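Local atomic coordinates of intimin (Escherichia coli, PDB entry 6TPL), a protein that probably mediates bacterial adhesion to host cells, its juncture domains D0 and D1 forming an extended, restrained stem for the extracellular passenger. Residues A[130-134]-A[135-139]. Numbering follows the deposited sequence.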
ATOM      1  N   VAL A 130     -10.544   8.968   3.498  1.00 12.27           N
ATOM      2  CA  VAL A 130     -10.100  10.063   4.351  1.00 12.67           C
ATOM      3  C   VAL A 130     -10.750   9.890   5.714  1.00 13.61           C
ATOM      4  O   VAL A 130     -11.961   9.662   5.803  1.00 14.07           O
ATOM      5  CB  VAL A 130     -10.465  11.431   3.749  1.00 12.72           C
ATOM      6  CG1 VAL A 130     -10.014  12.540   4.677  1.00 13.38           C
ATOM      7  CG2 VAL A 130      -9.845  11.584   2.377  1.00 13.46           C
ATOM      8  N   MET A 131      -9.956  10.031   6.775  1.00 14.06           N
ATOM      9  CA  MET A 131     -10.464   9.851   8.124  1.00 15.10           C
ATOM     10  C   MET A 131      -9.895  10.913   9.058  1.00 15.75           C
ATOM     11  O   MET A 131      -8.854  11.520   8.796  1.00 15.49           O
ATOM     12  CB  MET A 131     -10.135   8.451   8.664  1.00 15.88           C
ATOM     13  CG  MET A 131     -10.484   7.333   7.703  1.00 14.89           C
ATOM     14  SD  MET A 131     -10.295   5.691   8.440  1.00 15.72           S
ATOM     15  CE  MET A 131     -11.704   5.627   9.543  1.00 17.09           C
ATOM     16  N   LYS A 132     -10.620  11.135  10.152  1.00 16.78           N
ATOM     17  CA  LYS A 132     -10.216  12.023  11.234  1.00 17.72           C
ATOM     18  C   LYS A 132     -10.819  11.439  12.502  1.00 18.85           C
ATOM     19  O   LYS A 132     -11.999  11.077  12.510  1.00 19.14           O
ATOM     20  CB  LYS A 132     -10.707  13.457  11.005  1.00 18.79           C
ATOM     21  CG  LYS A 132     -10.321  14.436  12.108  1.00 26.61           C
ATOM     22  CD  LYS A 132     -10.684  15.866  11.717  1.00 35.13           C
ATOM     23  CE  LYS A 132     -12.137  15.968  11.260  1.00 44.43           C
ATOM     24  NZ  LYS A 132     -12.551  17.365  10.954  1.00 51.10           N
ATOM     25  N   GLY A 133     -10.011  11.312  13.548  1.00 22.53           N
ATOM     26  CA  GLY A 133     -10.486  10.667  14.760  1.00 21.19           C
ATOM     27  C   GLY A 133     -10.911   9.230  14.552  1.00 23.47           C
ATOM     28  O   GLY A 133     -11.790   8.734  15.268  1.00 21.81           O
ATOM     29  N   ASP A 134     -10.303   8.544  13.584  1.00 26.18           N
ATOM     30  CA  ASP A 134     -10.622   7.164  13.232  1.00 31.43           C
ATOM     31  C   ASP A 134     -12.032   7.020  12.677  1.00 29.70           C
ATOM     32  O   ASP A 134     -12.577   5.912  12.632  1.00 20.08           O
ATOM     33  CB  ASP A 134     -10.429   6.224  14.427  1.00 35.34           C
ATOM     34  CG  ASP A 134      -9.159   5.406  14.319  1.00 36.04           C
ATOM     35  OD1 ASP A 134      -8.221   5.640  15.110  1.00 36.42           O
ATOM     36  OD2 ASP A 134      -9.093   4.533  13.429  1.00 33.74           O
ATOM     37  N   LYS A 135     -12.634   8.124  12.249  1.00 19.22           N
ATOM     38  CA  LYS A 135     -13.920   8.099  11.580  1.00 19.20           C
ATOM     39  C   LYS A 135     -13.780   8.636  10.162  1.00 17.89           C
ATOM     40  O   LYS A 135     -12.926   9.488   9.904  1.00 17.26           O
ATOM     41  CB  LYS A 135     -14.950   8.940  12.344  1.00 21.63           C
ATOM     42  CG  LYS A 135     -15.219   8.452  13.757  1.00 24.13           C
ATOM     43  CD  LYS A 135     -16.109   9.429  14.504  1.00 24.17           C
ATOM     44  CE  LYS A 135     -16.278   9.022  15.951  1.00 24.50           C
ATOM     45  NZ  LYS A 135     -16.837  10.125  16.771  1.00 25.57           N
ATOM     46  N   PRO A 136     -14.606   8.175   9.223  1.00 17.66           N
ATOM     47  CA  PRO A 136     -14.526   8.710   7.859  1.00 16.60           C
ATOM     48  C   PRO A 136     -14.976  10.164   7.794  1.00 16.80           C
ATOM     49  O   PRO A 136     -15.839  10.611   8.554  1.00 17.85           O
ATOM     50  CB  PRO A 136     -15.466   7.798   7.060  1.00 36.35           C
ATOM     51  CG  PRO A 136     -16.477   7.317   8.078  1.00 38.98           C
ATOM     52  CD  PRO A 136     -15.718   7.217   9.391  1.00 39.10           C
ATOM     53  N   VAL A 137     -14.372  10.910   6.872  1.00 15.98           N
ATOM     54  CA  VAL A 137     -14.677  12.322   6.671  1.00 17.13           C
ATOM     55  C   VAL A 137     -15.401  12.468   5.341  1.00 18.26           C
ATOM     56  O   VAL A 137     -14.886  12.050   4.297  1.00 16.16           O
ATOM     57  CB  VAL A 137     -13.408  13.187   6.694  1.00 18.44           C
ATOM     58  CG1 VAL A 137     -13.777  14.651   6.496  1.00 19.21           C
ATOM     59  CG2 VAL A 137     -12.636  12.992   7.990  1.00 23.23           C
ATOM     60  N   SER A 138     -16.580  13.076   5.373  1.00 16.96           N
ATOM     61  CA  SER A 138     -17.331  13.345   4.159  1.00 17.06           C
ATOM     62  C   SER A 138     -17.002  14.731   3.615  1.00 17.13           C
ATOM     63  O   SER A 138     -16.576  15.629   4.342  1.00 17.53           O
ATOM     64  CB  SER A 138     -18.833  13.234   4.425  1.00 20.12           C
ATOM     65  OG  SER A 138     -19.254  14.199   5.368  1.00 25.67           O
ATOM     66  N   ASN A 139     -17.206  14.887   2.307  1.00 20.49           N
ATOM     67  CA  ASN A 139     -17.128  16.182   1.631  1.00 23.94           C
ATOM     68  C   ASN A 139     -15.734  16.805   1.709  1.00 19.66           C
ATOM     69  O   ASN A 139     -15.582  18.028   1.632  1.00 18.06           O
ATOM     70  CB  ASN A 139     -18.179  17.153   2.179  1.00 24.04           C
ATOM     71  CG  ASN A 139     -19.582  16.800   1.726  1.00 25.19           C
ATOM     72  OD1 ASN A 139     -19.901  16.885   0.539  1.00 27.44           O
ATOM     73  ND2 ASN A 139     -20.429  16.412   2.668  1.00 25.97           N
TER
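Met-131 and Lys-132 pair with Lys-135 and Pro-136 in a tight beta hairpin at one end of the second bacterial Ig-like domain. Strand 124-132 turns into the short strand 135-136 through a type I' turn from Lys-132 to Lys-135. Gly-133 and Asp-134 fill its two central positions, both with positive phi. Lys-132 and Lys-135 form the hydrogen-bonded pair. Lys-132 N reaches Lys-135 O at 2.8 Å. The return bond, from Lys-135 N to Lys-132 O, is 3.0 Å long. Beyond the non-hydrogen-bonded pair Met-131 and Pro-136, Val-137 N donates to Val-130 O at 2.9 Å.

The side chain of Met-131 leaves its strand crosswise to the returning backbone and hooks back at its tip. Its CB lies 3.2 Å from Lys-135 O. CG already leads away from that oxygen, at 3.9 Å. The chain then bends by rotation about the CG-SD bond, with chi3 at 73°. This brings CE back over the Lys-135 to Pro-136 peptide, 3.7 Å from Lys-135 C, and near the proline CD.

Val-137 closes the other end. Its CB meets Val-130 CG1, and the two side chains cross obliquely. Val-130 is buried and also touches Ala-104 and Val-182, so the hairpin packs onto neighbouring loops. Gly-133 pairs by backbone with Gln-101, and a magnesium ion lies near the Asp-134 side chain. Val-137 CG2, anti to its own carbonyl carbon, sits against the strand: it is 3.6 Å from Lys-132 CB and 3.5 Å from Lys-132 N.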